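Local structure of DUF5037 domain-containing protein (Ruminococcus gnavus, 4GL6) at residues V144-S149 against V179-H184. The protein is of unknown function and belongs to the DUF5037 family. Numbering follows the deposited sequence.
Sequences VYIDAS and VYYLDH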
# COMPACT_ATOMS: atom_id res chain seq x y z
N VAL A 144 8.18 2.25 -1.96
CA VAL A 144 9.10 1.26 -2.49
C VAL A 144 10.39 1.26 -1.65
O VAL A 144 11.00 2.30 -1.44
CB VAL A 144 9.46 1.56 -3.94
CG1 VAL A 144 10.42 0.51 -4.47
CG2 VAL A 144 8.18 1.60 -4.79
N TYR A 145 10.78 0.07 -1.21
CA TYR A 145 11.99 -0.16 -0.40
C TYR A 145 12.92 -1.08 -1.20
O TYR A 145 12.56 -2.23 -1.44
CB TYR A 145 11.58 -0.78 0.95
CG TYR A 145 10.69 0.15 1.75
CD1 TYR A 145 11.23 1.20 2.49
CD2 TYR A 145 9.30 0.02 1.71
CE1 TYR A 145 10.43 2.08 3.20
CE2 TYR A 145 8.48 0.90 2.41
CZ TYR A 145 9.05 1.92 3.16
OH TYR A 145 8.26 2.80 3.86
N ILE A 146 14.08 -0.57 -1.65
CA ILE A 146 15.04 -1.31 -2.47
C ILE A 146 16.31 -1.67 -1.70
O ILE A 146 16.81 -0.86 -0.92
CB ILE A 146 15.49 -0.47 -3.70
CG1 ILE A 146 14.29 -0.14 -4.60
CG2 ILE A 146 16.53 -1.23 -4.52
CD1 ILE A 146 14.64 0.77 -5.76
N ASP A 147 16.81 -2.89 -1.94
CA ASP A 147 18.09 -3.36 -1.38
C ASP A 147 19.09 -2.78 -2.36
O ASP A 147 19.22 -3.27 -3.49
CB ASP A 147 18.13 -4.90 -1.35
CG ASP A 147 19.42 -5.45 -0.76
OD1 ASP A 147 20.43 -4.73 -0.70
OD2 ASP A 147 19.40 -6.65 -0.37
N ALA A 148 19.76 -1.72 -1.93
CA ALA A 148 20.72 -0.98 -2.78
C ALA A 148 21.92 -1.81 -3.20
O ALA A 148 22.53 -1.50 -4.20
CB ALA A 148 21.16 0.31 -2.10
N SER A 149 22.25 -2.86 -2.46
CA SER A 149 23.34 -3.77 -2.85
C SER A 149 23.02 -4.58 -4.12
O SER A 149 23.94 -4.99 -4.83
CB SER A 149 23.66 -4.74 -1.71
OG SER A 149 22.59 -5.62 -1.45
N VAL A 179 10.84 6.15 -2.99
CA VAL A 179 11.80 5.07 -3.25
C VAL A 179 12.92 5.22 -2.28
O VAL A 179 13.66 6.21 -2.34
CB VAL A 179 12.34 5.08 -4.70
CG1 VAL A 179 13.28 3.89 -4.91
CG2 VAL A 179 11.19 5.01 -5.69
N TYR A 180 13.03 4.26 -1.37
CA TYR A 180 14.09 4.20 -0.35
C TYR A 180 15.17 3.25 -0.85
O TYR A 180 14.85 2.12 -1.23
CB TYR A 180 13.53 3.66 0.97
CG TYR A 180 12.63 4.62 1.72
CD1 TYR A 180 11.28 4.71 1.42
CD2 TYR A 180 13.12 5.40 2.78
CE1 TYR A 180 10.45 5.59 2.13
CE2 TYR A 180 12.30 6.27 3.49
CZ TYR A 180 10.96 6.36 3.15
OH TYR A 180 10.13 7.19 3.84
N TYR A 181 16.42 3.72 -0.89
CA TYR A 181 17.59 2.91 -1.29
C TYR A 181 18.33 2.50 -0.01
O TYR A 181 19.27 3.16 0.44
CB TYR A 181 18.48 3.68 -2.25
CG TYR A 181 17.79 3.99 -3.56
CD1 TYR A 181 17.07 5.18 -3.74
CD2 TYR A 181 17.85 3.11 -4.63
CE1 TYR A 181 16.44 5.47 -4.95
CE2 TYR A 181 17.22 3.39 -5.85
CZ TYR A 181 16.53 4.58 -6.01
OH TYR A 181 15.90 4.85 -7.22
N LEU A 182 17.87 1.40 0.59
CA LEU A 182 18.39 0.89 1.85
C LEU A 182 19.62 0.00 1.67
O LEU A 182 19.77 -0.68 0.66
CB LEU A 182 17.32 0.04 2.54
CG LEU A 182 15.95 0.65 2.82
CD1 LEU A 182 15.09 -0.40 3.49
CD2 LEU A 182 16.08 1.86 3.73
N ASP A 183 20.49 0.01 2.68
CA ASP A 183 21.64 -0.89 2.69
C ASP A 183 21.08 -2.30 2.95
O ASP A 183 19.97 -2.45 3.51
CB ASP A 183 22.71 -0.45 3.72
CG ASP A 183 22.25 -0.61 5.17
OD1 ASP A 183 22.38 -1.73 5.75
OD2 ASP A 183 21.76 0.40 5.72
N HIS A 184 21.84 -3.32 2.54
CA HIS A 184 21.43 -4.73 2.64
C HIS A 184 20.86 -5.15 3.98
O HIS A 184 19.71 -5.60 4.05
CB HIS A 184 22.56 -5.67 2.19
CG HIS A 184 22.18 -7.13 2.16
ND1 HIS A 184 21.25 -7.63 1.32
CD2 HIS A 184 22.64 -8.21 2.93
CE1 HIS A 184 21.12 -8.96 1.54
NE2 HIS A 184 21.98 -9.31 2.52
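H184 ND1 donates to D147 OD2 at 2.7 Å, meeting the carboxylate on its syn side, with the oxygen close to the imidazole plane and the two flat groups turned 29° apart. With CG anti to the backbone N (chi1 -179°), the D147 carboxylate is carried to H184, and its other oxygen, OD1, accepts from S149 N in an Asx turn; S149 N and H184 ND1 each engage one oxygen, which would limit the carboxylate's rotation. Behind this pair the parallel strands 144-147 and 179-182 are joined by a backbone ladder: Y180 N to V144 O (2.8 Å), I146 N to Y180 O, L182 N to I146 O and A148 N to L182 O (2.8 Å). On one face of the sheet the Y145 and Y180 rings run side by side, their planes 18° from parallel and offset so that the rings scarcely overlap; Y145 CE1 lies over a face of the Y180 ring, 3.3 Å from Y180 CD1. On the other, I146 CD1 reaches V179 CG1 (3.5 Å) and Y181 CE2 (3.7 Å). The two strands are the central pair of the mixed sheet, linked by helix 156-171 in a beta-alpha-beta unit. Helix 184-194, N-capped by D183, packs on Y145, D147 and L182; V144 faces helix 75-95 and Y181 helix 231-239, while strands 99-104 and 215-220 flank the pair.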